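Local coordinates for uncharacterized DUF364 family protein (Pyrococcus horikoshii, PDB 3NPG) that is of unknown function but possibly takes part in heavy-metal chelation, at residues V47-L51 with S173-N177; D166-A172 with A190-T196; K211-L215 with Y245-V249. The contacts are given in a common frame with arbitrary orientation. Numbering follows the deposited sequence.

Contact 1 (V47-L51 with S173-N177); sequences VAMTL and SCIVN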
loop_
_atom_site.group_PDB
_atom_site.type_symbol
_atom_site.label_atom_id
_atom_site.label_comp_id
_atom_site.label_asym_id
_atom_site.label_seq_id
_atom_site.Cartn_x
_atom_site.Cartn_y
_atom_site.Cartn_z
ATOM N N VAL A 47 -21.438 -12.324 -8.909
ATOM C CA VAL A 47 -20.376 -11.344 -8.680
ATOM C C VAL A 47 -19.326 -11.856 -7.711
ATOM O O VAL A 47 -19.611 -12.726 -6.893
ATOM C CB VAL A 47 -20.925 -9.947 -8.251
ATOM C CG1 VAL A 47 -21.731 -9.300 -9.372
ATOM C CG2 VAL A 47 -21.749 -10.043 -6.972
ATOM N N ALA A 48 -18.098 -11.331 -7.823
ATOM C CA ALA A 48 -17.003 -11.643 -6.906
ATOM C C ALA A 48 -16.141 -10.413 -6.747
ATOM O O ALA A 48 -15.714 -9.832 -7.749
ATOM C CB ALA A 48 -16.175 -12.800 -7.442
HETATM N N MSE A 49 -15.951 -9.951 -5.493
HETATM C CA MSE A 49 -15.196 -8.725 -5.215
HETATM C C MSE A 49 -13.793 -8.740 -5.808
HETATM O O MSE A 49 -13.022 -9.671 -5.564
HETATM C CB MSE A 49 -15.144 -8.438 -3.713
HETATM C CG MSE A 49 -14.485 -7.116 -3.383
HETATM SE SE MSE A 49 -14.341 -6.821 -1.501
HETATM C CE MSE A 49 -15.925 -5.748 -1.257
ATOM N N THR A 50 -13.458 -7.695 -6.570
ATOM C CA THR A 50 -12.133 -7.529 -7.146
ATOM C C THR A 50 -11.213 -6.950 -6.095
ATOM O O THR A 50 -11.574 -5.979 -5.423
ATOM C CB THR A 50 -12.206 -6.645 -8.405
ATOM O OG1 THR A 50 -13.169 -7.195 -9.302
ATOM C CG2 THR A 50 -10.872 -6.524 -9.106
ATOM N N LEU A 51 -10.054 -7.586 -5.893
ATOM C CA LEU A 51 -9.071 -7.136 -4.916
ATOM C C LEU A 51 -7.810 -6.662 -5.651
ATOM O O LEU A 51 -6.898 -7.460 -5.904
ATOM C CB LEU A 51 -8.737 -8.273 -3.922
ATOM C CG LEU A 51 -9.935 -8.919 -3.210
ATOM C CD1 LEU A 51 -9.539 -10.214 -2.568
ATOM C CD2 LEU A 51 -10.540 -7.978 -2.180
ATOM N N SER A 173 -15.131 -11.977 0.625
ATOM C CA SER A 173 -13.918 -11.814 -0.175
ATOM C C SER A 173 -12.829 -12.804 0.265
ATOM O O SER A 173 -11.829 -12.959 -0.430
ATOM C CB SER A 173 -13.403 -10.380 -0.082
ATOM O OG SER A 173 -13.044 -10.039 1.246
ATOM N N CYS A 174 -13.043 -13.501 1.406
ATOM C CA CYS A 174 -12.114 -14.533 1.878
ATOM C C CYS A 174 -12.155 -15.757 0.944
ATOM O O CYS A 174 -11.256 -16.597 0.981
ATOM C CB CYS A 174 -12.405 -14.916 3.332
ATOM S SG CYS A 174 -14.018 -15.699 3.592
ATOM N N ILE A 175 -13.175 -15.816 0.068
ATOM C CA ILE A 175 -13.312 -16.873 -0.932
ATOM C C ILE A 175 -12.359 -16.604 -2.128
ATOM O O ILE A 175 -11.683 -17.522 -2.589
ATOM C CB ILE A 175 -14.800 -17.011 -1.378
ATOM C CG1 ILE A 175 -15.712 -17.385 -0.173
ATOM C CG2 ILE A 175 -14.943 -18.026 -2.521
ATOM C CD1 ILE A 175 -17.246 -17.261 -0.451
ATOM N N VAL A 176 -12.263 -15.329 -2.575
ATOM C CA VAL A 176 -11.405 -14.966 -3.705
ATOM C C VAL A 176 -9.902 -14.914 -3.356
ATOM O O VAL A 176 -9.077 -15.256 -4.204
ATOM C CB VAL A 176 -11.885 -13.691 -4.478
ATOM C CG1 VAL A 176 -13.024 -14.023 -5.426
ATOM C CG2 VAL A 176 -12.288 -12.577 -3.527
ATOM N N ASN A 177 -9.547 -14.514 -2.108
ATOM C CA ASN A 177 -8.127 -14.396 -1.710
ATOM C C ASN A 177 -7.504 -15.701 -1.122
ATOM O O ASN A 177 -6.281 -15.802 -1.011
ATOM C CB ASN A 177 -7.899 -13.190 -0.780
ATOM C CG ASN A 177 -8.653 -13.251 0.526
ATOM O OD1 ASN A 177 -9.004 -14.323 1.026
ATOM N ND2 ASN A 177 -8.845 -12.098 1.146
#
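No hydrogen bond links residues 47-51 to residues 173-177. The contact is held by van der Waals packing and is small, burying 235 Å² in total. Ser173 comes first. Ser173 CB lies 3.9 Å from SE of Met49, which is a selenomethionine. Ser173 O is 4.2 Å from CD1 of Leu51. The hydroxyl of Ser173 bonds to Ser171 instead, so Ser173 meets the other segment with carbon and backbone atoms. The Cys174 side chain points away and Ile175 makes no contact with residues 47-51. Ser173 O accepts a bond from Asn177 N and a weak one from Val176 N. This turn brings Val176 round to the same side as Ser173. Val176 is the central residue. Val176 CG1 meets Ala48 CB at 3.9 Å, Val176 CG2 meets Leu51 CD1 at 3.7 Å, and Val176 CG2 also lies 3.6 Å from Met49 O. Asn177 closes the row with CB 3.8 Å from Leu51 CD1, while its OD1 bonds to Thr179. Leu51 thus sits among Ser173, Val176 and Asn177. An acetate ion, probably from the crystallisation liquor, lies about 4 Å from the Met49 side chain. The contact joins the end of the antiparallel sheet 22-27, 32-38, 43-49 to the turn that follows strand 167-171 of the Rossmann-like sheet. Helix 79-96 packs on both Ala48 and Val176, strand 32-38 lies beside strand 43-49, and helix 180-186 touches Cys174 and Ile175.

Contact 2 (D166-A172 with A190-T196); sequences DGIIASA and AKLIVIT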
loop_
_atom_site.group_PDB
_atom_site.type_symbol
_atom_site.label_atom_id
_atom_site.label_comp_id
_atom_site.label_asym_id
_atom_site.label_seq_id
_atom_site.Cartn_x
_atom_site.Cartn_y
_atom_site.Cartn_z
ATOM N N ASP A 166 -16.208 -16.758 19.768
ATOM C CA ASP A 166 -17.410 -17.601 19.738
ATOM C C ASP A 166 -18.172 -17.413 18.429
ATOM O O ASP A 166 -18.962 -18.276 18.042
ATOM C CB ASP A 166 -18.325 -17.273 20.927
ATOM C CG ASP A 166 -17.581 -17.105 22.225
ATOM O OD1 ASP A 166 -17.105 -18.123 22.772
ATOM O OD2 ASP A 166 -17.451 -15.954 22.688
ATOM N N GLY A 167 -17.973 -16.259 17.794
ATOM C CA GLY A 167 -18.616 -15.930 16.529
ATOM C C GLY A 167 -17.663 -15.307 15.534
ATOM O O GLY A 167 -16.744 -14.581 15.922
ATOM N N ILE A 168 -17.859 -15.603 14.236
ATOM C CA ILE A 168 -17.018 -15.061 13.163
ATOM C C ILE A 168 -17.870 -14.468 12.045
ATOM O O ILE A 168 -18.749 -15.152 11.510
ATOM C CB ILE A 168 -16.027 -16.141 12.621
ATOM C CG1 ILE A 168 -15.013 -16.559 13.704
ATOM C CG2 ILE A 168 -15.306 -15.649 11.349
ATOM C CD1 ILE A 168 -14.331 -17.821 13.431
ATOM N N ILE A 169 -17.608 -13.192 11.687
ATOM C CA ILE A 169 -18.254 -12.546 10.540
ATOM C C ILE A 169 -17.176 -12.223 9.523
ATOM O O ILE A 169 -16.460 -11.228 9.674
ATOM C CB ILE A 169 -19.090 -11.289 10.950
ATOM C CG1 ILE A 169 -20.144 -11.642 12.015
ATOM C CG2 ILE A 169 -19.742 -10.639 9.727
ATOM C CD1 ILE A 169 -20.867 -10.471 12.539
ATOM N N ALA A 170 -16.959 -13.146 8.560
ATOM C CA ALA A 170 -15.898 -13.008 7.563
ATOM C C ALA A 170 -16.436 -12.494 6.256
ATOM O O ALA A 170 -17.398 -13.056 5.720
ATOM C CB ALA A 170 -15.199 -14.346 7.349
ATOM N N SER A 171 -15.823 -11.413 5.726
ATOM C CA SER A 171 -16.192 -10.862 4.428
ATOM C C SER A 171 -16.077 -11.954 3.382
ATOM O O SER A 171 -15.091 -12.698 3.377
ATOM C CB SER A 171 -15.281 -9.695 4.064
ATOM O OG SER A 171 -15.585 -9.181 2.778
ATOM N N ALA A 172 -17.100 -12.086 2.521
ATOM C CA ALA A 172 -17.145 -13.121 1.494
ATOM C C ALA A 172 -15.943 -13.055 0.528
ATOM O O ALA A 172 -15.714 -13.998 -0.235
ATOM C CB ALA A 172 -18.449 -13.034 0.730
ATOM N N ALA A 190 -15.631 -21.378 17.747
ATOM C CA ALA A 190 -16.735 -20.633 17.142
ATOM C C ALA A 190 -17.926 -21.519 16.853
ATOM O O ALA A 190 -17.775 -22.607 16.286
ATOM C CB ALA A 190 -16.275 -19.937 15.876
ATOM N N LYS A 191 -19.113 -21.080 17.287
ATOM C CA LYS A 191 -20.370 -21.811 17.068
ATOM C C LYS A 191 -21.203 -21.150 15.957
ATOM O O LYS A 191 -22.165 -21.745 15.455
ATOM C CB LYS A 191 -21.187 -21.921 18.387
ATOM C CG LYS A 191 -21.128 -20.675 19.278
ATOM C CD LYS A 191 -21.754 -20.934 20.642
ATOM C CE LYS A 191 -21.700 -19.717 21.516
ATOM N NZ LYS A 191 -22.322 -19.967 22.840
ATOM N N LEU A 192 -20.790 -19.944 15.537
ATOM C CA LEU A 192 -21.483 -19.162 14.526
ATOM C C LEU A 192 -20.463 -18.543 13.549
ATOM O O LEU A 192 -19.673 -17.692 13.950
ATOM C CB LEU A 192 -22.312 -18.056 15.223
ATOM C CG LEU A 192 -23.165 -17.155 14.327
ATOM C CD1 LEU A 192 -24.314 -17.928 13.702
ATOM C CD2 LEU A 192 -23.714 -16.011 15.108
ATOM N N ILE A 193 -20.437 -19.030 12.283
ATOM C CA ILE A 193 -19.532 -18.516 11.244
ATOM C C ILE A 193 -20.344 -18.011 10.058
ATOM O O ILE A 193 -20.980 -18.804 9.356
ATOM C CB ILE A 193 -18.464 -19.577 10.826
ATOM C CG1 ILE A 193 -17.642 -20.049 12.056
ATOM C CG2 ILE A 193 -17.548 -19.026 9.715
ATOM C CD1 ILE A 193 -16.793 -21.215 11.818
ATOM N N VAL A 194 -20.365 -16.680 9.865
ATOM C CA VAL A 194 -21.145 -16.044 8.799
ATOM C C VAL A 194 -20.230 -15.499 7.700
ATOM O O VAL A 194 -19.348 -14.681 7.978
ATOM C CB VAL A 194 -22.075 -14.929 9.363
ATOM C CG1 VAL A 194 -23.018 -14.408 8.288
ATOM C CG2 VAL A 194 -22.857 -15.425 10.572
ATOM N N ILE A 195 -20.446 -15.940 6.453
ATOM C CA ILE A 195 -19.710 -15.424 5.293
ATOM C C ILE A 195 -20.595 -14.379 4.603
ATOM O O ILE A 195 -21.617 -14.731 4.010
ATOM C CB ILE A 195 -19.280 -16.585 4.332
ATOM C CG1 ILE A 195 -18.538 -17.729 5.099
ATOM C CG2 ILE A 195 -18.450 -16.065 3.158
ATOM C CD1 ILE A 195 -17.283 -17.286 5.944
ATOM N N THR A 196 -20.284 -13.087 4.812
ATOM C CA THR A 196 -21.144 -11.993 4.363
ATOM C C THR A 196 -20.589 -11.212 3.175
ATOM O O THR A 196 -19.391 -10.929 3.117
ATOM C CB THR A 196 -21.522 -11.079 5.546
ATOM O OG1 THR A 196 -22.491 -10.125 5.109
ATOM C CG2 THR A 196 -20.316 -10.360 6.145
#
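This is a parallel strand pair from a beta-alpha-beta unit, in keeping with a Rossmann-like fold. Strands 167-171 and 192-196 run 6° apart, with axes 4.7 Å from each other, and helices lie in the chain between them. Six backbone hydrogen bonds join the segments. Lys191 N gives to Asp166 O (2.9 Å). Ile168 N gives to Leu192 O, and Ile168 O accepts from Val194 N, both at 2.8 Å. Ala170 repeats the pattern: its N gives to Val194 O (2.9 Å) and its O accepts from Thr196 N (3.0 Å). Gly167 and Ile169 turn their polar groups the other way and bond to strand 118-122. On the far side of the pair, Ile193 N finds the hydroxyl of Thr213. The polar side-chain ends are also met from outside: Asp166 OD2 by Arg118 N, Ser171 OG by Ser173, and Lys191 NZ by Glu115 O. Ile168, Ala170, Ile193 and Ile195 share one apolar face. Ile169, Leu192 and Val194 line the other, against helix 107-112. The side chain of Ala172 is about 3 Å from a bound acetate, probably from the crystallisation liquor. Here Ala172 N gives the shortest bond of the set, 2.6 Å to Thr196 O.

Contact 3 (K211-L215 with Y245-V249); sequences KVTHL and YVIEV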
loop_
_atom_site.group_PDB
_atom_site.type_symbol
_atom_site.label_atom_id
_atom_site.label_comp_id
_atom_site.label_asym_id
_atom_site.label_seq_id
_atom_site.Cartn_x
_atom_site.Cartn_y
_atom_site.Cartn_z
ATOM N N LYS A 211 -17.299 -25.646 8.657
ATOM C CA LYS A 211 -17.720 -25.000 9.901
ATOM C C LYS A 211 -18.641 -23.789 9.642
ATOM O O LYS A 211 -19.239 -23.265 10.587
ATOM C CB LYS A 211 -16.501 -24.585 10.739
ATOM C CG LYS A 211 -15.727 -25.760 11.326
ATOM C CD LYS A 211 -14.636 -25.281 12.270
ATOM C CE LYS A 211 -13.787 -26.412 12.786
ATOM N NZ LYS A 211 -12.667 -25.916 13.625
ATOM N N VAL A 212 -18.768 -23.356 8.353
ATOM C CA VAL A 212 -19.650 -22.234 7.966
ATOM C C VAL A 212 -21.093 -22.559 8.353
ATOM O O VAL A 212 -21.597 -23.634 8.004
ATOM C CB VAL A 212 -19.536 -21.899 6.441
ATOM C CG1 VAL A 212 -20.472 -20.754 6.056
ATOM C CG2 VAL A 212 -18.097 -21.573 6.054
ATOM N N THR A 213 -21.745 -21.656 9.100
ATOM C CA THR A 213 -23.116 -21.890 9.575
ATOM C C THR A 213 -24.155 -21.145 8.739
ATOM O O THR A 213 -25.249 -21.663 8.517
ATOM C CB THR A 213 -23.229 -21.554 11.061
ATOM O OG1 THR A 213 -22.845 -20.188 11.255
ATOM C CG2 THR A 213 -22.371 -22.482 11.939
ATOM N N HIS A 214 -23.822 -19.923 8.292
ATOM C CA HIS A 214 -24.743 -19.088 7.521
ATOM C C HIS A 214 -24.052 -18.442 6.329
ATOM O O HIS A 214 -22.829 -18.279 6.329
ATOM C CB HIS A 214 -25.356 -17.989 8.418
ATOM C CG HIS A 214 -26.186 -18.515 9.545
ATOM N ND1 HIS A 214 -25.608 -18.981 10.710
ATOM C CD2 HIS A 214 -27.531 -18.572 9.674
ATOM C CE1 HIS A 214 -26.613 -19.355 11.484
ATOM N NE2 HIS A 214 -27.787 -19.116 10.909
ATOM N N LEU A 215 -24.847 -18.026 5.335
ATOM C CA LEU A 215 -24.387 -17.260 4.188
ATOM C C LEU A 215 -25.228 -16.005 4.075
ATOM O O LEU A 215 -26.446 -16.096 3.909
ATOM C CB LEU A 215 -24.494 -18.091 2.887
ATOM C CG LEU A 215 -23.306 -19.009 2.572
ATOM C CD1 LEU A 215 -23.644 -19.962 1.447
ATOM C CD2 LEU A 215 -22.055 -18.197 2.225
ATOM N N TYR A 245 -30.144 -11.361 1.770
ATOM C CA TYR A 245 -30.676 -12.564 2.412
ATOM C C TYR A 245 -29.655 -13.207 3.327
ATOM O O TYR A 245 -28.453 -13.071 3.107
ATOM C CB TYR A 245 -31.179 -13.596 1.354
ATOM C CG TYR A 245 -30.086 -14.159 0.460
ATOM C CD1 TYR A 245 -29.314 -15.247 0.866
ATOM C CD2 TYR A 245 -29.880 -13.658 -0.821
ATOM C CE1 TYR A 245 -28.311 -15.766 0.050
ATOM C CE2 TYR A 245 -28.893 -14.184 -1.655
ATOM C CZ TYR A 245 -28.101 -15.229 -1.209
ATOM O OH TYR A 245 -27.130 -15.749 -2.032
ATOM N N VAL A 246 -30.136 -13.948 4.333
ATOM C CA VAL A 246 -29.305 -14.758 5.212
ATOM C C VAL A 246 -29.825 -16.194 5.146
ATOM O O VAL A 246 -30.987 -16.437 5.480
ATOM C CB VAL A 246 -29.287 -14.225 6.674
ATOM C CG1 VAL A 246 -28.513 -15.171 7.591
ATOM C CG2 VAL A 246 -28.708 -12.812 6.741
ATOM N N ILE A 247 -29.000 -17.129 4.642
ATOM C CA ILE A 247 -29.414 -18.523 4.485
ATOM C C ILE A 247 -28.517 -19.483 5.280
ATOM O O ILE A 247 -27.312 -19.282 5.346
ATOM C CB ILE A 247 -29.543 -18.910 2.969
ATOM C CG1 ILE A 247 -30.210 -20.298 2.792
ATOM C CG2 ILE A 247 -28.183 -18.817 2.225
ATOM C CD1 ILE A 247 -30.914 -20.494 1.464
ATOM N N GLU A 248 -29.122 -20.484 5.940
ATOM C CA GLU A 248 -28.375 -21.479 6.712
ATOM C C GLU A 248 -27.681 -22.476 5.789
ATOM O O GLU A 248 -28.178 -22.753 4.692
ATOM C CB GLU A 248 -29.301 -22.222 7.680
ATOM C CG GLU A 248 -29.539 -21.492 8.983
ATOM C CD GLU A 248 -30.349 -22.280 9.994
ATOM O OE1 GLU A 248 -31.472 -21.841 10.325
ATOM O OE2 GLU A 248 -29.870 -23.350 10.439
ATOM N N VAL A 249 -26.548 -23.043 6.246
ATOM C CA VAL A 249 -25.801 -24.055 5.489
ATOM C C VAL A 249 -25.985 -25.444 6.134
ATOM O O VAL A 249 -25.761 -25.570 7.357
ATOM C CB VAL A 249 -24.302 -23.679 5.354
ATOM C CG1 VAL A 249 -23.504 -24.821 4.727
ATOM C CG2 VAL A 249 -24.129 -22.391 4.552
ATOM O OXT VAL A 249 -26.380 -26.389 5.417
#
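His214 lies against the aliphatic part of Glu248, with His214 NE2 3.5 Å from Glu248 CG. His214 CD2 also approaches Val246 CG1 at 4.1 Å. His214 ND1 is hydrogen-bonded to Thr213 OG1 at 3.1 Å. Thr213 OG1 also serves Ile193 N of the neighbouring strand 192-196. His214 and Glu248 form a non-hydrogen-bonded antiparallel pair, with CA atoms 4.4 Å apart. The next pair, Leu215 with Ile247, is hydrogen-bonded: Leu215 N gives to Ile247 O (2.8 Å) and Ile247 N gives to Leu215 O (2.9 Å). Val249 N gives to Thr213 O at 3.0 Å, so a backbone hydrogen bond reaches the last residue of the chain. On the face opposite His214, Leu215 CB packs on Ile247 CG2 at 3.8 Å. Leu215 CD1 reaches Val249 CG2 at 4.0 Å, and Val212 CG1 lies 4.3 Å from the same Val249 atom. Leu207 and Leu202 add to the apolar surroundings of Leu215, while helix 107-112 packs on His214 and Val246. The arrangement is that of an antiparallel strand, 242-248, the outermost of this chain's sheet on its side, added to the otherwise parallel sheet of a Rossmann-like domain.

Overall arrangement
From the N terminus, contact 1 opens first, at the end of strand 43-49. It closes at 173-177, with 121 residues in between, bringing the antiparallel N-terminal sheet against the Rossmann-like part. Contact 2 opens at 166-172, before contact 1 has closed, and closes at 190-196. The two therefore cross: the 173-177 turn lies inside the beta-alpha-beta loop of contact 2, and Ile175 packs on Ile195. Contact 3 follows in series and closes a loop of 29 residues at the C terminus. It shares a sheet with contact 2, since strands 192-196 and 214-220 are neighbours. Contacts 1 and 3 do not touch; their nearest atoms are about 6 Å apart.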